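Chitinase A (Pteris ryukyuensis, PDB 4RL3) probably hydrolyses the glycosidic bonds of chitin, as a family GH18 class III chitinase of which this chain is the catalytic domain. Local coordinates at residues D178-Q183 against S205-G210; S198-A203 against Q234-S239. All coordinates share one frame; numbering follows the deposited sequence.

Contact 1: residues D178-Q183 against S205-G210. With EDO (1,2-ethanediol), chain D.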
loop_
_atom_site.group_PDB
_atom_site.type_symbol
_atom_site.label_atom_id
_atom_site.label_comp_id
_atom_site.label_asym_id
_atom_site.label_seq_id
_atom_site.Cartn_x
_atom_site.Cartn_y
_atom_site.Cartn_z
ATOM N N ASP A 178 -3.019 -11.065 -0.204
ATOM C CA ASP A 178 -4.023 -10.954 -1.251
ATOM C C ASP A 178 -3.574 -10.140 -2.442
ATOM O O ASP A 178 -3.990 -10.431 -3.559
ATOM C CB ASP A 178 -5.280 -10.332 -0.675
ATOM C CG ASP A 178 -5.779 -11.082 0.523
ATOM O OD1 ASP A 178 -6.278 -12.224 0.337
ATOM O OD2 ASP A 178 -5.646 -10.554 1.649
ATOM N N LEU A 179 -2.773 -9.105 -2.197
ATOM C CA LEU A 179 -2.433 -8.128 -3.239
ATOM C C LEU A 179 -0.983 -7.695 -3.133
ATOM O O LEU A 179 -0.444 -7.551 -2.030
ATOM C CB LEU A 179 -3.331 -6.895 -3.142
ATOM C CG LEU A 179 -4.833 -7.099 -3.311
ATOM C CD1 LEU A 179 -5.588 -5.876 -2.851
ATOM C CD2 LEU A 179 -5.169 -7.440 -4.756
ATOM N N VAL A 180 -0.358 -7.523 -4.294
ATOM C CA VAL A 180 1.005 -7.034 -4.392
ATOM C C VAL A 180 0.943 -5.646 -5.025
ATOM O O VAL A 180 0.671 -5.500 -6.227
ATOM C CB VAL A 180 1.901 -8.002 -5.203
ATOM C CG1 VAL A 180 3.323 -7.444 -5.301
ATOM C CG2 VAL A 180 1.903 -9.386 -4.561
ATOM N N ASN A 181 1.168 -4.632 -4.189
ATOM C CA ASN A 181 1.222 -3.230 -4.612
ATOM C C ASN A 181 2.629 -2.920 -5.144
ATOM O O ASN A 181 3.388 -2.189 -4.510
ATOM C CB ASN A 181 0.932 -2.269 -3.441
ATOM C CG ASN A 181 -0.530 -2.236 -2.993
ATOM O OD1 ASN A 181 -1.377 -3.064 -3.372
ATOM N ND2 ASN A 181 -0.816 -1.279 -2.136
ATOM N N PHE A 182 2.995 -3.492 -6.286
ATOM C CA PHE A 182 4.329 -3.278 -6.808
ATOM C C PHE A 182 4.456 -1.815 -7.240
ATOM O O PHE A 182 3.597 -1.296 -7.938
ATOM C CB PHE A 182 4.639 -4.217 -7.977
ATOM C CG PHE A 182 6.086 -4.210 -8.371
ATOM C CD1 PHE A 182 6.574 -3.213 -9.197
ATOM C CD2 PHE A 182 6.961 -5.157 -7.878
ATOM C CE1 PHE A 182 7.901 -3.165 -9.539
ATOM C CE2 PHE A 182 8.304 -5.112 -8.218
ATOM C CZ PHE A 182 8.770 -4.116 -9.054
ATOM N N GLN A 183 5.518 -1.152 -6.798
ATOM C CA GLN A 183 5.710 0.270 -7.056
ATOM C C GLN A 183 6.367 0.532 -8.412
ATOM O O GLN A 183 7.590 0.657 -8.509
ATOM C CB GLN A 183 6.567 0.893 -5.962
ATOM C CG GLN A 183 5.978 0.779 -4.562
ATOM C CD GLN A 183 6.861 1.457 -3.530
ATOM O OE1 GLN A 183 7.508 2.463 -3.812
ATOM N NE2 GLN A 183 6.910 0.890 -2.335
ATOM N N SER A 205 6.174 -11.834 -12.811
ATOM C CA SER A 205 6.831 -13.146 -12.788
ATOM C C SER A 205 7.482 -13.486 -11.441
ATOM O O SER A 205 7.664 -14.666 -11.130
ATOM C CB SER A 205 7.878 -13.247 -13.905
ATOM O OG SER A 205 9.070 -12.581 -13.563
ATOM N N LYS A 206 7.812 -12.459 -10.652
ATOM C CA LYS A 206 8.461 -12.615 -9.344
ATOM C C LYS A 206 7.485 -12.708 -8.180
ATOM O O LYS A 206 7.886 -13.084 -7.070
ATOM C CB LYS A 206 9.397 -11.428 -9.089
ATOM C CG LYS A 206 10.513 -11.309 -10.117
ATOM C CD LYS A 206 11.217 -9.969 -10.038
ATOM C CE LYS A 206 12.330 -9.884 -11.073
ATOM N NZ LYS A 206 13.009 -8.560 -11.043
ATOM N N TYR A 207 6.214 -12.377 -8.436
ATOM C CA TYR A 207 5.192 -12.277 -7.390
ATOM C C TYR A 207 3.942 -13.068 -7.766
ATOM O O TYR A 207 2.802 -12.597 -7.625
ATOM C CB TYR A 207 4.877 -10.810 -7.093
ATOM C CG TYR A 207 6.003 -10.159 -6.346
ATOM C CD1 TYR A 207 6.160 -10.386 -4.979
ATOM C CD2 TYR A 207 6.933 -9.354 -6.989
ATOM C CE1 TYR A 207 7.200 -9.815 -4.277
ATOM C CE2 TYR A 207 7.974 -8.768 -6.289
ATOM C CZ TYR A 207 8.098 -9.013 -4.927
ATOM O OH TYR A 207 9.137 -8.456 -4.214
ATOM N N GLY A 208 4.174 -14.280 -8.259
ATOM C CA GLY A 208 3.105 -15.255 -8.436
ATOM C C GLY A 208 2.467 -15.313 -9.812
ATOM O O GLY A 208 1.562 -16.119 -10.029
ATOM N N GLY A 209 2.930 -14.474 -10.739
ATOM C CA GLY A 209 2.510 -14.542 -12.142
ATOM C C GLY A 209 1.676 -13.374 -12.613
ATOM O O GLY A 209 1.573 -13.136 -13.804
ATOM N N GLY A 210 1.082 -12.628 -11.682
ATOM C CA GLY A 210 0.287 -11.467 -12.050
ATOM C C GLY A 210 -1.111 -11.380 -11.471
ATOM O O GLY A 210 -1.656 -10.288 -11.368
HETATM C C1 EDO D . -7.756 -14.695 2.070
HETATM O O1 EDO D . -7.765 -13.281 2.244
HETATM C C2 EDO D . -6.357 -15.234 2.335
HETATM O O2 EDO D . -6.019 -15.112 3.722
#
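Val180 and Phe182 both touch the ring of Tyr207, and each side chain crosses the tyrosine at about a right angle. The methyl CG1 of Val180 stands over one face of the tyrosine, 4.0 Å from Tyr207 CG, while CG2 of Val180 comes only within 4.2 Å of Tyr207 CB. Placing CG1 anti to the backbone N (chi1 179°) sends that branch over the ring. Farther out along the same tyrosine, its CE2 comes to the edge of the Phe182 ring, near the phenylalanine plane, 4.1 Å from Phe182 CD2. No hydrogen bond crosses between the segments, and all three side chains are buried. Between Val180 and Phe182, Asn181 is the centre of an inverse gamma turn, with a weak bond from Phe182 N to Val180 O (3.1 Å) across it. At the start of 178-183, Asp178 OD1 accepts a 2.6 Å hydrogen bond from O1 of an ethanediol, probably left from crystallisation, and Asp178 OD2 makes a salt bridge with Lys146. The apolar cluster belongs to the layer between the TIM-barrel strands and their outer helices: strand 179-180 pairs with strand 153-156, Ile156 touches both Val180 and Tyr207, and helix 163-173 adds Phe170 against Val180 and Tyr166 and Thr167 against Tyr207.

Contact 2: residues S198-A203 against Q234-S239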
loop_
_atom_site.group_PDB
_atom_site.type_symbol
_atom_site.label_atom_id
_atom_site.label_comp_id
_atom_site.label_asym_id
_atom_site.label_seq_id
_atom_site.Cartn_x
_atom_site.Cartn_y
_atom_site.Cartn_z
ATOM N N SER A 198 6.320 -4.517 -20.450
ATOM C CA SER A 198 7.436 -5.434 -20.200
ATOM C C SER A 198 7.851 -5.449 -18.719
ATOM O O SER A 198 8.079 -6.516 -18.135
ATOM C CB SER A 198 8.639 -5.063 -21.071
ATOM O OG SER A 198 8.350 -5.203 -22.456
ATOM N N LEU A 199 7.932 -4.272 -18.119
ATOM C CA LEU A 199 8.325 -4.151 -16.713
ATOM C C LEU A 199 7.294 -4.812 -15.802
ATOM O O LEU A 199 7.645 -5.453 -14.796
ATOM C CB LEU A 199 8.486 -2.681 -16.326
ATOM C CG LEU A 199 9.634 -1.946 -17.015
ATOM C CD1 LEU A 199 9.469 -0.445 -16.864
ATOM C CD2 LEU A 199 10.971 -2.401 -16.470
ATOM N N TYR A 200 6.019 -4.653 -16.160
ATOM C CA TYR A 200 4.943 -5.292 -15.432
ATOM C C TYR A 200 5.062 -6.816 -15.508
ATOM O O TYR A 200 4.917 -7.508 -14.501
ATOM C CB TYR A 200 3.559 -4.822 -15.936
ATOM C CG TYR A 200 2.464 -5.564 -15.210
ATOM C CD1 TYR A 200 2.041 -6.816 -15.653
ATOM C CD2 TYR A 200 1.909 -5.059 -14.041
ATOM C CE1 TYR A 200 1.079 -7.524 -14.961
ATOM C CE2 TYR A 200 0.949 -5.765 -13.344
ATOM C CZ TYR A 200 0.537 -6.994 -13.814
ATOM O OH TYR A 200 -0.393 -7.736 -13.122
ATOM N N ASN A 201 5.311 -7.351 -16.703
ATOM C CA ASN A 201 5.489 -8.791 -16.851
ATOM C C ASN A 201 6.643 -9.324 -16.009
ATOM O O ASN A 201 6.529 -10.358 -15.368
ATOM C CB ASN A 201 5.661 -9.161 -18.329
ATOM C CG ASN A 201 4.330 -9.344 -19.030
ATOM O OD1 ASN A 201 3.846 -10.476 -19.163
ATOM N ND2 ASN A 201 3.698 -8.233 -19.436
ATOM N N THR A 202 7.745 -8.593 -15.964
ATOM C CA THR A 202 8.887 -9.032 -15.186
ATOM C C THR A 202 8.562 -9.048 -13.693
ATOM O O THR A 202 8.849 -10.029 -12.991
ATOM C CB THR A 202 10.106 -8.142 -15.463
ATOM O OG1 THR A 202 10.534 -8.331 -16.828
ATOM C CG2 THR A 202 11.252 -8.495 -14.520
ATOM N N ALA A 203 7.970 -7.964 -13.201
ATOM C CA ALA A 203 7.580 -7.902 -11.790
ATOM C C ALA A 203 6.551 -8.971 -11.456
ATOM O O ALA A 203 6.655 -9.680 -10.437
ATOM C CB ALA A 203 7.035 -6.523 -11.449
ATOM N N GLN A 234 -4.401 -0.386 -20.334
ATOM C CA GLN A 234 -5.428 -0.801 -21.298
ATOM C C GLN A 234 -5.008 -2.086 -22.034
ATOM O O GLN A 234 -5.841 -2.971 -22.275
ATOM C CB GLN A 234 -5.763 0.341 -22.274
ATOM C CG GLN A 234 -6.862 0.021 -23.289
ATOM C CD GLN A 234 -8.140 -0.515 -22.658
ATOM O OE1 GLN A 234 -8.801 0.180 -21.881
ATOM N NE2 GLN A 234 -8.495 -1.758 -22.984
ATOM N N GLN A 235 -3.719 -2.215 -22.334
ATOM C CA GLN A 235 -3.203 -3.428 -22.978
ATOM C C GLN A 235 -3.302 -4.631 -22.048
ATOM O O GLN A 235 -3.755 -5.693 -22.445
ATOM C CB GLN A 235 -1.751 -3.249 -23.392
ATOM C CG GLN A 235 -1.530 -2.208 -24.472
ATOM C CD GLN A 235 -0.063 -2.062 -24.815
ATOM O OE1 GLN A 235 0.690 -3.046 -24.821
ATOM N NE2 GLN A 235 0.359 -0.834 -25.092
ATOM N N LEU A 236 -2.889 -4.455 -20.794
ATOM C CA LEU A 236 -3.006 -5.528 -19.819
ATOM C C LEU A 236 -4.464 -5.937 -19.605
ATOM O O LEU A 236 -4.761 -7.120 -19.427
ATOM C CB LEU A 236 -2.360 -5.111 -18.492
ATOM C CG LEU A 236 -0.846 -4.891 -18.559
ATOM C CD1 LEU A 236 -0.355 -4.167 -17.318
ATOM C CD2 LEU A 236 -0.113 -6.217 -18.736
ATOM N N LYS A 237 -5.374 -4.958 -19.618
ATOM C CA LYS A 237 -6.796 -5.231 -19.422
ATOM C C LYS A 237 -7.361 -6.018 -20.599
ATOM O O LYS A 237 -8.094 -6.996 -20.411
ATOM C CB LYS A 237 -7.572 -3.924 -19.250
ATOM C CG LYS A 237 -9.069 -4.110 -19.081
ATOM C CD LYS A 237 -9.791 -2.780 -19.208
ATOM C CE LYS A 237 -11.272 -2.967 -19.475
ATOM N NZ LYS A 237 -11.911 -3.691 -18.350
ATOM N N SER A 238 -7.006 -5.580 -21.801
ATOM C CA SER A 238 -7.406 -6.273 -23.031
ATOM C C SER A 238 -6.967 -7.739 -23.049
ATOM O O SER A 238 -7.684 -8.597 -23.588
ATOM C CB SER A 238 -6.864 -5.539 -24.259
ATOM O OG SER A 238 -7.627 -4.367 -24.508
ATOM N N SER A 239 -5.814 -8.023 -22.439
ATOM C CA SER A 239 -5.282 -9.391 -22.333
ATOM C C SER A 239 -5.943 -10.235 -21.234
ATOM O O SER A 239 -5.698 -11.443 -21.134
ATOM C CB SER A 239 -3.775 -9.343 -22.069
ATOM O OG SER A 239 -3.085 -8.710 -23.127
#
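Gln235 O is gripped twice by Ser239, by the backbone N at 3.1 Å and by OG of the same serine at 3.2 Å. The two donors reach this carbonyl from opposite faces of its plane, and the hydroxyl is tilted 32° from that plane, so one residue satisfies the oxygen from two directions near the end of helix 226-238. One residue earlier, Gln234 NE2 donates to Ser238 OG at 3.1 Å, with the hydroxyl oxygen lying almost in the plane of the amide.

Between these residues Leu236 points at helix 193-206 and meets Tyr200. The two helices are consecutive outer helices of the TIM barrel, with strand 215-218 between them in the chain. Leu236 CD1 lies over one face of the phenol, 3.8 Å from Tyr200 CG, in a CH-pi contact displaced toward the rim of the ring. CD2, the other branch, reaches Tyr200 CD1 at 3.8 Å, which puts both methyls of the leucine against the tyrosine. With Tyr200 CG anti to the backbone N (chi1 177°), the ring is carried away from its own helix. At the margin, Asn201 ND2 comes to 4.4 Å from Leu236 CD2, while its hydrogen bond goes to Val197 O within its own helix. No hydrogen bond joins the two segments, so they meet here through leucine methyls on the phenol face, while the hydroxyl bond to Val213 O holds the far end of the ring.

In the fold
From the N terminus, residues 178-183 come first, on and just after strand 179-180, and the chain then enters helix 193-206, whose residues 198-203 open contact 2. The helix gives out at the start of 205-210, and Tyr207 just beyond it returns to strand 179-180, closing contact 1 over 21 intervening residues, 12 of them helical. After strand 215-218, helix 226-238 brings residues 234-239 back to close contact 2. The segments therefore alternate, and the two loops cross. Helix 193-206 links the two: its body packs on the neighbouring outer helix in contact 2, and the turn after it lays Tyr207 on the barrel strand in contact 1. The contacts also touch directly, with Phe182 CE2 3.7 Å from Ala203 CB.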